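Local coordinates for Cas6b (Methanococcus maripaludis, PDB 4Z7K), which processes CRISPR RNA as a Cas6-family endoribonuclease, acting on a transcript whose repeat forms no stem-loop, at residues Y49-I57 with Y201-F212. Numbering follows the deposited sequence.
Sequences YPQIQFKII and YLGIGRNVSRGF. With nucleotides of chain C.
Tyr49, Gln53 and Lys55, on and just before edge strand 52-57 of the N-terminal RAMP-type (ferredoxin-like) domain, reach into the glycine-rich loop 201-212 of the C-terminal domain, which probably corresponds to the G-loop characteristic of Cas6 proteins. Polar side chains suit this buried seam because they serve backbone carbonyl and N-H groups of an irregular loop. Gly203 O lies at the edge of the Tyr49 ring, near its plane, and accepts a bond from Tyr49 OH at 2.5 Å; CG anti to the backbone N (chi1 180°) carries the ring to the loop. Gln53 works with both ends of its amide: Gln53 NE2 donates to Pro50 O at 3.0 Å and weakly to Tyr49 OH, which probably helps hold OE1 where Gly203 N can give it a weak bond. Lys55 runs extended past Gly211, whose bare CA lets the chain lie close, 3.4 Å from Lys55 CG; its last torsion then bends NZ to Thr214 OG1, with Val208 O as a weaker partner. Gly211 also has a positive phi, 108°, which favours glycine.

One backbone hydrogen bond joins the two segments: Phe54 N donates to Ser209 O at 2.7 Å, within the 3-10 turn 208-210.

Apolar packing is modest. Val208 CG1 touches Tyr49 CE1 at 3.6 Å, the two side chains crossing at about a right angle, while Ile57 CD1 abuts the edge of the Tyr201 ring in its plane.

Beyond the seam, the turn faces nucleic acid of chain C. Arg210 makes a salt bridge with a phosphate of the bound RNA, and Asn207 N donates to G22 OP2 of chain C. Beside them, the small Ser209 side chain donates from OG to DC23 OP2 of chain C, 3.1 Å away.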
loop_
_atom_site.group_PDB
_atom_site.type_symbol
_atom_site.label_atom_id
_atom_site.label_comp_id
_atom_site.label_asym_id
_atom_site.label_seq_id
_atom_site.Cartn_x
_atom_site.Cartn_y
_atom_site.Cartn_z
ATOM N N TYR B 49 -1.376 -8.997 16.235
ATOM C CA TYR B 49 -2.504 -8.164 16.617
ATOM C C TYR B 49 -2.245 -7.516 17.966
ATOM O O TYR B 49 -2.045 -8.240 18.955
ATOM C CB TYR B 49 -3.772 -9.007 16.686
ATOM C CG TYR B 49 -5.020 -8.243 17.077
ATOM C CD1 TYR B 49 -5.545 -7.251 16.244
ATOM C CD2 TYR B 49 -5.698 -8.543 18.246
ATOM C CE1 TYR B 49 -6.687 -6.566 16.583
ATOM C CE2 TYR B 49 -6.844 -7.866 18.596
ATOM C CZ TYR B 49 -7.335 -6.876 17.759
ATOM O OH TYR B 49 -8.480 -6.197 18.109
ATOM N N PRO B 50 -2.290 -6.154 18.012
ATOM C CA PRO B 50 -1.988 -5.305 19.184
ATOM C C PRO B 50 -2.864 -5.620 20.388
ATOM O O PRO B 50 -4.087 -5.526 20.280
ATOM C CB PRO B 50 -2.252 -3.878 18.682
ATOM C CG PRO B 50 -2.098 -3.968 17.223
ATOM C CD PRO B 50 -2.602 -5.334 16.831
ATOM N N GLN B 51 -2.252 -6.000 21.509
ATOM C CA GLN B 51 -3.021 -6.350 22.697
ATOM C C GLN B 51 -3.031 -5.167 23.645
ATOM O O GLN B 51 -3.541 -5.257 24.764
ATOM C CB GLN B 51 -2.487 -7.641 23.326
ATOM C CG GLN B 51 -1.733 -8.495 22.294
ATOM C CD GLN B 51 -1.390 -9.901 22.767
ATOM O OE1 GLN B 51 -1.830 -10.343 23.832
ATOM N NE2 GLN B 51 -0.609 -10.618 21.960
ATOM N N ILE B 52 -2.460 -4.062 23.165
ATOM C CA ILE B 52 -2.708 -2.731 23.724
ATOM C C ILE B 52 -3.076 -1.785 22.580
ATOM O O ILE B 52 -2.260 -1.570 21.685
ATOM C CB ILE B 52 -1.488 -2.145 24.482
ATOM C CG1 ILE B 52 -1.307 -2.817 25.837
ATOM C CG2 ILE B 52 -1.680 -0.646 24.729
ATOM C CD1 ILE B 52 -2.374 -2.453 26.815
ATOM N N GLN B 53 -4.286 -1.215 22.618
ATOM C CA GLN B 53 -4.784 -0.327 21.550
ATOM C C GLN B 53 -5.319 1.002 22.097
ATOM O O GLN B 53 -6.011 1.034 23.117
ATOM C CB GLN B 53 -5.899 -1.012 20.762
ATOM C CG GLN B 53 -5.624 -2.445 20.403
ATOM C CD GLN B 53 -6.860 -3.149 19.908
ATOM O OE1 GLN B 53 -7.762 -2.515 19.361
ATOM N NE2 GLN B 53 -6.926 -4.459 20.111
ATOM N N PHE B 54 -5.031 2.093 21.401
ATOM C CA PHE B 54 -5.488 3.402 21.846
ATOM C C PHE B 54 -6.589 3.990 20.962
ATOM O O PHE B 54 -6.426 4.138 19.757
ATOM C CB PHE B 54 -4.304 4.342 21.933
ATOM C CG PHE B 54 -3.218 3.820 22.803
ATOM C CD1 PHE B 54 -2.111 3.208 22.253
ATOM C CD2 PHE B 54 -3.330 3.896 24.178
ATOM C CE1 PHE B 54 -1.125 2.712 23.056
ATOM C CE2 PHE B 54 -2.351 3.407 24.986
ATOM C CZ PHE B 54 -1.245 2.815 24.428
ATOM N N LYS B 55 -7.717 4.316 21.582
ATOM C CA LYS B 55 -8.909 4.714 20.855
ATOM C C LYS B 55 -9.469 6.017 21.433
ATOM O O LYS B 55 -9.245 6.309 22.612
ATOM C CB LYS B 55 -9.935 3.584 20.928
ATOM C CG LYS B 55 -9.383 2.270 20.391
ATOM C CD LYS B 55 -10.257 1.063 20.684
ATOM C CE LYS B 55 -9.813 -0.145 19.842
ATOM N NZ LYS B 55 -9.662 0.066 18.354
ATOM N N ILE B 56 -10.172 6.816 20.630
ATOM C CA ILE B 56 -10.871 7.962 21.214
ATOM C C ILE B 56 -12.370 7.843 21.001
ATOM O O ILE B 56 -12.854 7.802 19.870
ATOM C CB ILE B 56 -10.382 9.289 20.650
ATOM C CG1 ILE B 56 -8.987 9.582 21.186
ATOM C CG2 ILE B 56 -11.298 10.398 21.088
ATOM C CD1 ILE B 56 -8.401 10.848 20.649
ATOM N N ILE B 57 -13.091 7.773 22.118
ATOM C CA ILE B 57 -14.483 7.339 22.118
ATOM C C ILE B 57 -15.436 8.131 23.030
ATOM O O ILE B 57 -15.266 8.176 24.257
ATOM C CB ILE B 57 -14.539 5.845 22.525
ATOM C CG1 ILE B 57 -13.991 4.982 21.388
ATOM C CG2 ILE B 57 -15.928 5.432 22.996
ATOM C CD1 ILE B 57 -14.620 3.650 21.285
ATOM N N TYR B 201 -15.206 -2.996 22.086
ATOM C CA TYR B 201 -14.141 -2.027 21.844
ATOM C C TYR B 201 -12.891 -2.632 21.242
ATOM O O TYR B 201 -11.902 -1.934 21.050
ATOM C CB TYR B 201 -13.791 -1.298 23.135
ATOM C CG TYR B 201 -14.937 -0.482 23.652
ATOM C CD1 TYR B 201 -15.190 0.782 23.153
ATOM C CD2 TYR B 201 -15.811 -1.000 24.598
ATOM C CE1 TYR B 201 -16.255 1.532 23.618
ATOM C CE2 TYR B 201 -16.886 -0.262 25.061
ATOM C CZ TYR B 201 -17.098 1.003 24.568
ATOM O OH TYR B 201 -18.159 1.744 25.024
ATOM N N LEU B 202 -12.937 -3.916 20.912
ATOM C CA LEU B 202 -11.844 -4.516 20.149
ATOM C C LEU B 202 -11.809 -3.887 18.758
ATOM O O LEU B 202 -12.847 -3.471 18.235
ATOM C CB LEU B 202 -11.998 -6.045 20.061
ATOM C CG LEU B 202 -11.669 -6.844 21.332
ATOM C CD1 LEU B 202 -12.208 -8.260 21.273
ATOM C CD2 LEU B 202 -10.180 -6.860 21.548
ATOM N N GLY B 203 -10.622 -3.775 18.172
ATOM C CA GLY B 203 -10.511 -3.282 16.807
ATOM C C GLY B 203 -10.368 -4.413 15.787
ATOM O O GLY B 203 -9.938 -5.513 16.144
ATOM N N ILE B 204 -10.780 -4.175 14.538
ATOM C CA ILE B 204 -10.371 -5.041 13.425
ATOM C C ILE B 204 -9.934 -4.218 12.213
ATOM O O ILE B 204 -10.226 -3.017 12.122
ATOM C CB ILE B 204 -11.464 -6.017 12.991
ATOM C CG1 ILE B 204 -12.742 -5.283 12.640
ATOM C CG2 ILE B 204 -11.738 -7.034 14.073
ATOM C CD1 ILE B 204 -13.867 -6.237 12.338
ATOM N N GLY B 205 -9.182 -4.853 11.317
ATOM C CA GLY B 205 -8.662 -4.161 10.151
ATOM C C GLY B 205 -7.227 -3.698 10.302
ATOM O O GLY B 205 -6.441 -4.277 11.048
ATOM N N ARG B 206 -6.876 -2.645 9.581
ATOM C CA ARG B 206 -5.547 -2.087 9.690
ATOM C C ARG B 206 -5.444 -1.032 10.790
ATOM O O ARG B 206 -6.440 -0.394 11.133
ATOM C CB ARG B 206 -5.125 -1.480 8.361
ATOM C CG ARG B 206 -5.074 -2.470 7.242
ATOM C CD ARG B 206 -4.588 -1.803 5.983
ATOM N NE ARG B 206 -3.200 -1.358 6.111
ATOM C CZ ARG B 206 -2.712 -0.249 5.563
ATOM N NH1 ARG B 206 -3.506 0.545 4.852
ATOM N NH2 ARG B 206 -1.427 0.064 5.722
ATOM N N ASN B 207 -4.239 -0.849 11.326
ATOM C CA ASN B 207 -3.939 0.257 12.236
ATOM C C ASN B 207 -4.814 0.312 13.479
ATOM O O ASN B 207 -5.070 1.374 14.035
ATOM C CB ASN B 207 -4.042 1.560 11.478
ATOM C CG ASN B 207 -3.141 1.575 10.288
ATOM O OD1 ASN B 207 -1.930 1.757 10.419
ATOM N ND2 ASN B 207 -3.709 1.320 9.116
ATOM N N VAL B 208 -5.162 -0.871 13.954
ATOM C CA VAL B 208 -6.103 -1.075 15.022
ATOM C C VAL B 208 -5.614 -0.434 16.312
ATOM O O VAL B 208 -6.392 -0.002 17.161
ATOM C CB VAL B 208 -6.323 -2.577 15.187
ATOM C CG1 VAL B 208 -6.203 -3.018 16.635
ATOM C CG2 VAL B 208 -7.643 -2.978 14.556
ATOM N N SER B 209 -4.303 -0.364 16.436
ATOM C CA SER B 209 -3.649 0.240 17.580
ATOM C C SER B 209 -3.993 1.714 17.777
ATOM O O SER B 209 -4.075 2.177 18.914
ATOM C CB SER B 209 -2.139 0.078 17.418
ATOM O OG SER B 209 -1.707 0.652 16.188
ATOM N N ARG B 210 -4.183 2.448 16.682
ATOM C CA ARG B 210 -4.464 3.880 16.781
ATOM C C ARG B 210 -5.934 4.129 17.004
ATOM O O ARG B 210 -6.358 5.282 17.119
ATOM C CB ARG B 210 -4.062 4.634 15.518
ATOM C CG ARG B 210 -2.751 4.264 14.917
ATOM C CD ARG B 210 -2.395 5.313 13.900
ATOM N NE ARG B 210 -1.076 5.072 13.339
ATOM C CZ ARG B 210 0.030 5.639 13.801
ATOM N NH1 ARG B 210 -0.034 6.480 14.829
ATOM N NH2 ARG B 210 1.200 5.376 13.234
ATOM N N GLY B 211 -6.707 3.049 17.073
ATOM C CA GLY B 211 -8.114 3.169 17.375
ATOM C C GLY B 211 -9.065 2.923 16.220
ATOM O O GLY B 211 -10.280 3.069 16.386
ATOM N N PHE B 212 -8.529 2.591 15.050
ATOM C CA PHE B 212 -9.366 2.358 13.883
ATOM C C PHE B 212 -10.075 1.014 13.992
ATOM O O PHE B 212 -9.578 0.091 14.645
ATOM C CB PHE B 212 -8.540 2.397 12.599
ATOM C CG PHE B 212 -8.039 3.762 12.233
ATOM C CD1 PHE B 212 -6.801 4.194 12.644
ATOM C CD2 PHE B 212 -8.797 4.604 11.458
ATOM C CE1 PHE B 212 -6.332 5.447 12.296
ATOM C CE2 PHE B 212 -8.332 5.847 11.111
ATOM C CZ PHE B 212 -7.096 6.269 11.533
ATOM P P DC C 23 1.312 -0.904 14.731
ATOM O OP1 DC C 23 1.436 -0.578 16.163
ATOM O OP2 DC C 23 0.119 -0.419 13.982
ATOM O "O5'" DC C 23 2.613 -0.407 13.960
ATOM C "C5'" DC C 23 3.722 -0.006 14.676
ATOM C "C4'" DC C 23 4.417 1.073 13.914
ATOM O "O4'" DC C 23 4.573 0.624 12.567
ATOM C "C3'" DC C 23 3.631 2.368 13.830
ATOM O "O3'" DC C 23 3.965 3.197 14.966
ATOM C "C2'" DC C 23 4.099 2.958 12.502
ATOM C "C1'" DC C 23 4.438 1.707 11.679
ATOM N N1 DC C 23 3.418 1.348 10.698
ATOM C C2 DC C 23 3.327 2.066 9.508
ATOM O O2 DC C 23 4.116 2.996 9.297
ATOM N N3 DC C 23 2.382 1.718 8.611
ATOM C C4 DC C 23 1.546 0.715 8.860
ATOM N N4 DC C 23 0.632 0.421 7.928
ATOM C C5 DC C 23 1.615 -0.034 10.074
ATOM C C6 DC C 23 2.560 0.317 10.960
ATOM P P G C 22 -2.365 -4.337 11.980
ATOM O OP1 G C 22 -3.049 -4.057 13.276
ATOM O OP2 G C 22 -2.403 -3.290 10.931
ATOM O "O5'" G C 22 -0.806 -4.612 12.197
ATOM C "C5'" G C 22 -0.274 -5.050 13.445
ATOM C "C4'" G C 22 1.186 -4.682 13.570
ATOM O "O4'" G C 22 1.927 -5.304 12.488
ATOM C "C3'" G C 22 1.494 -3.191 13.446
ATOM O "O3'" G C 22 1.426 -2.508 14.687
ATOM C "C2'" G C 22 2.889 -3.166 12.853
ATOM O "O2'" G C 22 3.850 -3.339 13.883
ATOM C "C1'" G C 22 2.864 -4.397 11.949
ATOM N N9 G C 22 2.404 -4.060 10.590
ATOM C C8 G C 22 1.326 -4.648 9.984
ATOM N N7 G C 22 1.085 -4.204 8.789
ATOM C C5 G C 22 2.064 -3.254 8.597
ATOM C C6 G C 22 2.288 -2.446 7.468
ATOM O O6 G C 22 1.641 -2.431 6.415
ATOM N N1 G C 22 3.383 -1.612 7.646
ATOM C C2 G C 22 4.165 -1.573 8.768
ATOM N N2 G C 22 5.171 -0.690 8.727
ATOM N N3 G C 22 3.959 -2.329 9.837
ATOM C C4 G C 22 2.897 -3.145 9.688
ATOM P P A C 21 -4.661 -6.695 5.690
ATOM O OP1 A C 21 -4.931 -5.275 5.332
ATOM O OP2 A C 21 -3.808 -7.485 4.767
ATOM O "O5'" A C 21 -4.074 -6.697 7.170
ATOM C "C5'" A C 21 -4.855 -6.221 8.263
ATOM C "C4'" A C 21 -4.283 -6.640 9.598
ATOM O "O4'" A C 21 -4.032 -8.071 9.569
ATOM C "C3'" A C 21 -2.960 -5.975 9.987
ATOM O "O3'" A C 21 -2.916 -5.740 11.400
ATOM C "C2'" A C 21 -1.924 -7.022 9.584
ATOM O "O2'" A C 21 -0.708 -6.975 10.300
ATOM C "C1'" A C 21 -2.669 -8.325 9.842
ATOM N N9 A C 21 -2.223 -9.412 8.976
ATOM C C8 A C 21 -1.868 -9.334 7.651
ATOM N N7 A C 21 -1.489 -10.483 7.150
ATOM C C5 A C 21 -1.613 -11.364 8.220
ATOM C C6 A C 21 -1.374 -12.739 8.348
ATOM N N6 A C 21 -0.944 -13.483 7.331
ATOM N N1 A C 21 -1.588 -13.325 9.551
ATOM C C2 A C 21 -2.025 -12.565 10.562
ATOM N N3 A C 21 -2.286 -11.259 10.570
ATOM C C4 A C 21 -2.062 -10.718 9.355
#